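Side-chain contacts in flagellar motor switch protein FliG (Aquifex aeolicus, PDB 3HJL), which probably forms part of the rotor-mounted switch complex of the flagellar motor, which interacts with chemotaxis proteins and with components that determine the direction of rotation: residues I218-G223 / L228-I233; F238-I243 / I265-A270. All coordinates share one frame; numbering follows the deposited sequence.

How the contacts relate
Contacts 1 and 2 follow one another along the chain, the first closing at I233 before the second opens at F238, and both belong to the C-terminal part of FliG. Their centres lie 23 Å apart and their nearest atoms about 6 Å apart, so they do not touch. Helix 227-237 connects them: contact 1 packs its front part against helix 212-225, and contact 2 begins where the chain leaves its end. Contact 1 is a partly buried helical hairpin, whereas contact 2 is a buried, mainly apolar meeting of a loop with the C-terminal part of helix 260-268 and the residues after it. Both lie away from the EHPQR motif.

Contact 1: residues I218-G223 / L228-I233; sequences ILQSIG and LLEERI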
ATOM      1  N   ILE A 218      11.161 -19.722  22.462  1.00 63.45           N
ATOM      2  CA  ILE A 218      10.380 -18.647  21.832  1.00 65.09           C
ATOM      3  C   ILE A 218      11.118 -18.059  20.630  1.00 66.34           C
ATOM      4  O   ILE A 218      10.543 -17.927  19.548  1.00 64.77           O
ATOM      5  CB  ILE A 218      10.054 -17.498  22.828  1.00 65.17           C
ATOM      6  CG1 ILE A 218       8.997 -17.952  23.834  1.00 60.69           C
ATOM      7  CG2 ILE A 218       9.537 -16.269  22.085  1.00 63.60           C
ATOM      8  CD1 ILE A 218       8.794 -16.987  24.967  1.00 63.11           C
ATOM      9  N   LEU A 219      12.386 -17.709  20.836  1.00 70.38           N
ATOM     10  CA  LEU A 219      13.217 -17.107  19.789  1.00 65.90           C
ATOM     11  C   LEU A 219      13.398 -18.023  18.580  1.00 65.33           C
ATOM     12  O   LEU A 219      13.312 -17.561  17.440  1.00 67.72           O
ATOM     13  CB  LEU A 219      14.589 -16.702  20.349  1.00 64.63           C
ATOM     14  CG  LEU A 219      14.640 -15.483  21.280  1.00 61.56           C
ATOM     15  CD1 LEU A 219      15.971 -15.445  22.055  1.00 60.76           C
ATOM     16  CD2 LEU A 219      14.448 -14.197  20.462  1.00 62.40           C
ATOM     17  N   GLN A 220      13.632 -19.314  18.838  1.00 66.01           N
ATOM     18  CA  GLN A 220      13.806 -20.318  17.777  1.00 63.42           C
ATOM     19  C   GLN A 220      12.581 -20.377  16.863  1.00 61.84           C
ATOM     20  O   GLN A 220      12.716 -20.358  15.643  1.00 60.84           O
ATOM     21  CB  GLN A 220      14.065 -21.713  18.376  1.00 68.54           C
ATOM     22  CG  GLN A 220      14.740 -22.705  17.423  1.00 71.12           C
ATOM     23  CD  GLN A 220      16.257 -22.488  17.260  1.00 76.00           C
ATOM     24  OE1 GLN A 220      16.939 -23.303  16.629  1.00 74.91           O
ATOM     25  NE2 GLN A 220      16.784 -21.406  17.837  1.00 71.87           N
ATOM     26  N   SER A 221      11.397 -20.434  17.470  1.00 66.09           N
ATOM     27  CA  SER A 221      10.124 -20.445  16.737  1.00 69.09           C
ATOM     28  C   SER A 221       9.900 -19.155  15.933  1.00 68.10           C
ATOM     29  O   SER A 221       9.378 -19.201  14.816  1.00 70.27           O
ATOM     30  CB  SER A 221       8.960 -20.661  17.712  1.00 69.10           C
ATOM     31  OG  SER A 221       7.711 -20.679  17.041  1.00 70.53           O
ATOM     32  N   ILE A 222      10.265 -18.013  16.517  1.00 69.56           N
ATOM     33  CA  ILE A 222      10.180 -16.723  15.817  1.00 67.83           C
ATOM     34  C   ILE A 222      11.123 -16.694  14.622  1.00 68.74           C
ATOM     35  O   ILE A 222      10.765 -16.175  13.572  1.00 73.06           O
ATOM     36  CB  ILE A 222      10.490 -15.527  16.757  1.00 64.91           C
ATOM     37  CG1 ILE A 222       9.311 -15.294  17.708  1.00 64.48           C
ATOM     38  CG2 ILE A 222      10.763 -14.254  15.948  1.00 58.32           C
ATOM     39  CD1 ILE A 222       9.527 -14.182  18.698  1.00 60.72           C
ATOM     40  N   GLY A 223      12.308 -17.284  14.784  1.00 73.53           N
ATOM     41  CA  GLY A 223      13.308 -17.353  13.716  1.00 74.27           C
ATOM     42  C   GLY A 223      12.936 -18.233  12.533  1.00 73.38           C
ATOM     43  O   GLY A 223      13.339 -17.951  11.408  1.00 74.43           O
ATOM     44  N   LEU A 228      14.662 -12.703  10.308  1.00 70.66           N
ATOM     45  CA  LEU A 228      15.101 -11.312  10.413  1.00 69.64           C
ATOM     46  C   LEU A 228      14.627 -10.688  11.725  1.00 65.24           C
ATOM     47  O   LEU A 228      15.363  -9.919  12.331  1.00 63.81           O
ATOM     48  CB  LEU A 228      14.595 -10.495   9.208  1.00 73.07           C
ATOM     49  CG  LEU A 228      15.362  -9.215   8.839  1.00 72.34           C
ATOM     50  CD1 LEU A 228      15.134  -8.858   7.367  1.00 67.81           C
ATOM     51  CD2 LEU A 228      15.000  -8.041   9.744  1.00 66.47           C
ATOM     52  N   LEU A 229      13.408 -11.025  12.163  1.00 66.46           N
ATOM     53  CA  LEU A 229      12.845 -10.467  13.414  1.00 68.33           C
ATOM     54  C   LEU A 229      13.580 -11.047  14.629  1.00 65.68           C
ATOM     55  O   LEU A 229      13.920 -10.311  15.553  1.00 68.37           O
ATOM     56  CB  LEU A 229      11.331 -10.737  13.536  1.00 64.86           C
ATOM     57  CG  LEU A 229      10.425  -9.703  14.243  1.00 66.58           C
ATOM     58  CD1 LEU A 229       9.095 -10.355  14.667  1.00 57.24           C
ATOM     59  CD2 LEU A 229      11.077  -9.023  15.443  1.00 64.52           C
ATOM     60  N   GLU A 230      13.807 -12.363  14.618  1.00 66.11           N
ATOM     61  CA  GLU A 230      14.574 -13.041  15.672  1.00 62.83           C
ATOM     62  C   GLU A 230      15.901 -12.334  15.901  1.00 62.15           C
ATOM     63  O   GLU A 230      16.251 -12.027  17.031  1.00 59.67           O
ATOM     64  CB  GLU A 230      14.853 -14.497  15.275  1.00 61.77           C
ATOM     65  CG  GLU A 230      15.666 -15.312  16.311  1.00 62.07           C
ATOM     66  CD  GLU A 230      16.294 -16.570  15.726  1.00 57.87           C
ATOM     67  OE1 GLU A 230      16.957 -16.488  14.668  1.00 62.76           O
ATOM     68  OE2 GLU A 230      16.184 -17.629  16.369  1.00 51.96           O
ATOM     69  N   GLU A 231      16.627 -12.083  14.817  1.00 63.88           N
ATOM     70  CA  GLU A 231      17.933 -11.437  14.892  1.00 69.33           C
ATOM     71  C   GLU A 231      17.862 -10.016  15.445  1.00 69.34           C
ATOM     72  O   GLU A 231      18.701  -9.639  16.257  1.00 71.19           O
ATOM     73  CB  GLU A 231      18.629 -11.464  13.521  1.00 64.20           C
ATOM     74  CG  GLU A 231      19.965 -10.690  13.413  1.00 67.06           C
ATOM     75  CD  GLU A 231      21.089 -11.232  14.293  1.00 65.00           C
ATOM     76  OE1 GLU A 231      22.226 -10.734  14.144  1.00 70.03           O
ATOM     77  OE2 GLU A 231      20.866 -12.153  15.107  1.00 52.65           O
ATOM     78  N   ARG A 232      16.869  -9.238  15.007  1.00 71.15           N
ATOM     79  CA  ARG A 232      16.672  -7.878  15.529  1.00 73.79           C
ATOM     80  C   ARG A 232      16.355  -7.877  17.024  1.00 67.70           C
ATOM     81  O   ARG A 232      16.767  -6.961  17.738  1.00 69.29           O
ATOM     82  CB  ARG A 232      15.592  -7.126  14.740  1.00 77.02           C
ATOM     83  CG  ARG A 232      16.042  -6.755  13.329  1.00 80.92           C
ATOM     84  CD  ARG A 232      15.052  -5.863  12.580  1.00 82.27           C
ATOM     85  NE  ARG A 232      13.655  -6.308  12.701  1.00 82.42           N
ATOM     86  CZ  ARG A 232      12.703  -5.733  13.451  1.00 86.23           C
ATOM     87  NH1 ARG A 232      12.933  -4.633  14.178  1.00 87.28           N
ATOM     88  NH2 ARG A 232      11.478  -6.257  13.455  1.00 89.34           N
ATOM     89  N   ILE A 233      15.647  -8.910  17.494  1.00 63.52           N
ATOM     90  CA  ILE A 233      15.395  -9.086  18.924  1.00 64.67           C
ATOM     91  C   ILE A 233      16.697  -9.402  19.670  1.00 65.35           C
ATOM     92  O   ILE A 233      16.982  -8.773  20.692  1.00 68.88           O
ATOM     93  CB  ILE A 233      14.351 -10.206  19.217  1.00 67.32           C
ATOM     94  CG1 ILE A 233      12.962  -9.807  18.709  1.00 69.17           C
ATOM     95  CG2 ILE A 233      14.258 -10.474  20.719  1.00 60.86           C
ATOM     96  CD1 ILE A 233      11.987 -10.963  18.652  1.00 63.72           C
TER
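E230 holds its CG anti to the backbone N (chi1 180°) and stays extended at chi2, which carries its carboxylate across to helix 212-225, while I222 turns CG2 anti to its own N and sets that methyl 3.8 Å from E230 N. The side chain of E230 is a knob seated among L219, Q220, I222 and G223. E230 CB rests 3.6 Å from G223 CA, at the pair where the two backbones come nearest, with CA atoms 4.9 Å apart. Farther out, E230 OE2 stands 3.1 Å from L219 O; both are acceptors, so this approach is no bond, and the charge is instead answered by a salt bridge from OE2 to R234. On the other flank the packing is apolar: L219 CD2 lies 3.7 Å from I233 CG2, and I222 CD1 meets I233 CD1 at 4.1 Å, the two isoleucines crossing at about a right angle. An alanine in place of E230 would keep the CB contact with G223 but would probably open a gap beside L219 and deprive R234 of its acidic mate. L207 of helix 199-209 touches both L219 and I233, extending this apolar side. The axes of the two short segments come within 8.2 Å of each other, with 141° between their N-to-C directions: a roughly antiparallel helical hairpin, packed by a knob in a hole.

Contact 2: residues F238-I243 / I265-A270; sequences FTFEDI and IALLGA
The F240 ring meets segment 265-270 with its outer rim, carrying A270 CB and L267 CD2 at the edge near its plane, while I243 CD1 of its own segment covers one face, 3.5 Å above the plane and offset toward the rim. This is loop-to-helix packing in the all-helical C-terminal part of FliG: the link between helices 227-237 and 248-255 inserts one aromatic side chain against A266 and L267 of helix 260-268 and A270 in the loop that follows. Placing CG anti to the backbone N (chi1 -167°) sends the ring out from the link toward them. F240 CZ lies 4.1 Å from L267 CD2, the two side chains crossing at about a right angle, and F240 CE1 reaches A266 CB at 4.2 Å. The peptide oxygen of A266 stands obliquely to the ring and is satisfied by a hydrogen bond from Q309 of helix 302-320, a residue that F240 also touches. I274 of helix 272-279 adds a further neighbour to the phenylalanine. Within the link, T239 N donates to D242 OD2 at 2.8 Å along a nearly straight line (174°), approaching the carboxylate from its anti side but tilted 32° out of its plane. Across the contact, the closest approach is F240 CE2 to A270 CB, at 3.7 Å.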
ATOM      1  N   PHE A 238      21.552  -8.259  23.895  1.00 62.70           N
ATOM      2  CA  PHE A 238      22.867  -7.812  24.367  1.00 58.53           C
ATOM      3  C   PHE A 238      23.340  -6.624  23.533  1.00 55.95           C
ATOM      4  O   PHE A 238      23.617  -6.758  22.303  1.00 58.25           O
ATOM      5  CB  PHE A 238      23.929  -8.919  24.358  1.00 58.02           C
ATOM      6  CG  PHE A 238      25.152  -8.569  25.177  1.00 51.47           C
ATOM      7  CD1 PHE A 238      25.221  -8.920  26.522  1.00 52.50           C
ATOM      8  CD2 PHE A 238      26.173  -7.797  24.638  1.00 56.20           C
ATOM      9  CE1 PHE A 238      26.302  -8.550  27.299  1.00 56.00           C
ATOM     10  CE2 PHE A 238      27.261  -7.423  25.405  1.00 59.41           C
ATOM     11  CZ  PHE A 238      27.327  -7.801  26.743  1.00 59.12           C
ATOM     12  N   THR A 239      23.446  -5.476  24.222  1.00 59.48           N
ATOM     13  CA  THR A 239      23.852  -4.211  23.620  1.00 62.86           C
ATOM     14  C   THR A 239      25.250  -3.866  24.127  1.00 64.30           C
ATOM     15  O   THR A 239      25.758  -4.508  25.054  1.00 62.97           O
ATOM     16  CB  THR A 239      22.828  -3.071  23.968  1.00 71.14           C
ATOM     17  OG1 THR A 239      23.102  -1.910  23.175  1.00 86.73           O
ATOM     18  CG2 THR A 239      22.878  -2.693  25.449  1.00 66.68           C
ATOM     19  N   PHE A 240      25.886  -2.887  23.490  1.00 65.11           N
ATOM     20  CA  PHE A 240      27.225  -2.450  23.888  1.00 57.29           C
ATOM     21  C   PHE A 240      27.241  -1.893  25.324  1.00 59.15           C
ATOM     22  O   PHE A 240      28.215  -2.063  26.054  1.00 65.36           O
ATOM     23  CB  PHE A 240      27.761  -1.407  22.904  1.00 63.36           C
ATOM     24  CG  PHE A 240      29.239  -1.137  23.052  1.00 66.47           C
ATOM     25  CD1 PHE A 240      30.170  -1.978  22.465  1.00 65.57           C
ATOM     26  CD2 PHE A 240      29.694  -0.039  23.769  1.00 70.38           C
ATOM     27  CE1 PHE A 240      31.529  -1.738  22.596  1.00 68.11           C
ATOM     28  CE2 PHE A 240      31.052   0.211  23.897  1.00 65.25           C
ATOM     29  CZ  PHE A 240      31.966  -0.642  23.316  1.00 67.43           C
ATOM     30  N   GLU A 241      26.141  -1.272  25.735  1.00 59.47           N
ATOM     31  CA  GLU A 241      26.001  -0.745  27.087  1.00 61.31           C
ATOM     32  C   GLU A 241      26.025  -1.866  28.148  1.00 62.63           C
ATOM     33  O   GLU A 241      26.501  -1.643  29.262  1.00 60.48           O
ATOM     34  CB  GLU A 241      24.707   0.070  27.206  1.00 73.92           C
ATOM     35  CG  GLU A 241      24.635   1.328  26.300  1.00 84.87           C
ATOM     36  CD  GLU A 241      25.526   2.477  26.766  1.00 91.12           C
ATOM     37  OE1 GLU A 241      25.082   3.272  27.624  1.00 90.45           O
ATOM     38  OE2 GLU A 241      26.637   2.632  26.210  1.00100.80           O
ATOM     39  N   ASP A 242      25.598  -3.083  27.774  1.00 60.18           N
ATOM     40  CA  ASP A 242      25.581  -4.240  28.703  1.00 60.19           C
ATOM     41  C   ASP A 242      26.976  -4.778  29.059  1.00 59.70           C
ATOM     42  O   ASP A 242      27.097  -5.691  29.873  1.00 63.65           O
ATOM     43  CB  ASP A 242      24.727  -5.397  28.149  1.00 54.49           C
ATOM     44  CG  ASP A 242      23.273  -5.015  27.947  1.00 52.22           C
ATOM     45  OD1 ASP A 242      22.696  -4.330  28.831  1.00 56.09           O
ATOM     46  OD2 ASP A 242      22.689  -5.453  26.923  1.00 53.96           O
ATOM     47  N   ILE A 243      28.023  -4.237  28.440  1.00 65.76           N
ATOM     48  CA  ILE A 243      29.401  -4.549  28.834  1.00 66.59           C
ATOM     49  C   ILE A 243      29.648  -4.231  30.340  1.00 68.96           C
ATOM     50  O   ILE A 243      30.459  -4.896  30.992  1.00 73.28           O
ATOM     51  CB  ILE A 243      30.424  -3.820  27.908  1.00 60.14           C
ATOM     52  CG1 ILE A 243      30.389  -4.446  26.503  1.00 66.85           C
ATOM     53  CG2 ILE A 243      31.836  -3.921  28.472  1.00 57.80           C
ATOM     54  CD1 ILE A 243      31.275  -3.742  25.462  1.00 58.18           C
ATOM     55  N   ILE A 265      38.286   2.141  18.276  1.00 59.64           N
ATOM     56  CA  ILE A 265      37.243   2.847  17.525  1.00 62.08           C
ATOM     57  C   ILE A 265      35.887   2.748  18.226  1.00 57.24           C
ATOM     58  O   ILE A 265      35.181   3.752  18.359  1.00 59.08           O
ATOM     59  CB  ILE A 265      37.124   2.297  16.073  1.00 65.04           C
ATOM     60  CG1 ILE A 265      38.374   2.652  15.249  1.00 66.35           C
ATOM     61  CG2 ILE A 265      35.881   2.869  15.372  1.00 56.91           C
ATOM     62  CD1 ILE A 265      38.433   4.115  14.819  1.00 73.42           C
ATOM     63  N   ALA A 266      35.542   1.536  18.673  1.00 55.09           N
ATOM     64  CA  ALA A 266      34.315   1.280  19.448  1.00 57.91           C
ATOM     65  C   ALA A 266      34.229   2.129  20.704  1.00 53.83           C
ATOM     66  O   ALA A 266      33.144   2.600  21.066  1.00 59.15           O
ATOM     67  CB  ALA A 266      34.229  -0.189  19.831  1.00 53.01           C
ATOM     68  N   LEU A 267      35.364   2.289  21.382  1.00 55.19           N
ATOM     69  CA  LEU A 267      35.419   3.048  22.628  1.00 56.67           C
ATOM     70  C   LEU A 267      35.384   4.569  22.461  1.00 52.54           C
ATOM     71  O   LEU A 267      35.149   5.268  23.431  1.00 59.27           O
ATOM     72  CB  LEU A 267      36.610   2.610  23.485  1.00 52.16           C
ATOM     73  CG  LEU A 267      36.528   1.198  24.100  1.00 57.71           C
ATOM     74  CD1 LEU A 267      37.777   0.899  24.858  1.00 52.02           C
ATOM     75  CD2 LEU A 267      35.324   1.029  25.019  1.00 59.13           C
ATOM     76  N   LEU A 268      35.585   5.077  21.242  1.00 61.04           N
ATOM     77  CA  LEU A 268      35.475   6.527  20.982  1.00 64.74           C
ATOM     78  C   LEU A 268      34.077   7.051  21.298  1.00 64.07           C
ATOM     79  O   LEU A 268      33.934   8.124  21.882  1.00 70.98           O
ATOM     80  CB  LEU A 268      35.811   6.872  19.523  1.00 63.25           C
ATOM     81  CG  LEU A 268      37.259   6.783  19.059  1.00 58.88           C
ATOM     82  CD1 LEU A 268      37.328   7.070  17.564  1.00 56.54           C
ATOM     83  CD2 LEU A 268      38.135   7.765  19.832  1.00 58.15           C
ATOM     84  N   GLY A 269      33.056   6.282  20.913  1.00 72.62           N
ATOM     85  CA  GLY A 269      31.657   6.619  21.212  1.00 78.28           C
ATOM     86  C   GLY A 269      31.086   5.880  22.417  1.00 80.79           C
ATOM     87  O   GLY A 269      29.865   5.693  22.498  1.00 76.45           O
ATOM     88  N   ALA A 270      31.954   5.488  23.362  1.00 81.16           N
ATOM     89  CA  ALA A 270      31.549   4.723  24.547  1.00 73.90           C
ATOM     90  C   ALA A 270      31.599   5.608  25.796  1.00 76.64           C
ATOM     91  O   ALA A 270      32.407   6.547  25.851  1.00 78.99           O
ATOM     92  CB  ALA A 270      32.458   3.519  24.733  1.00 65.35           C
TER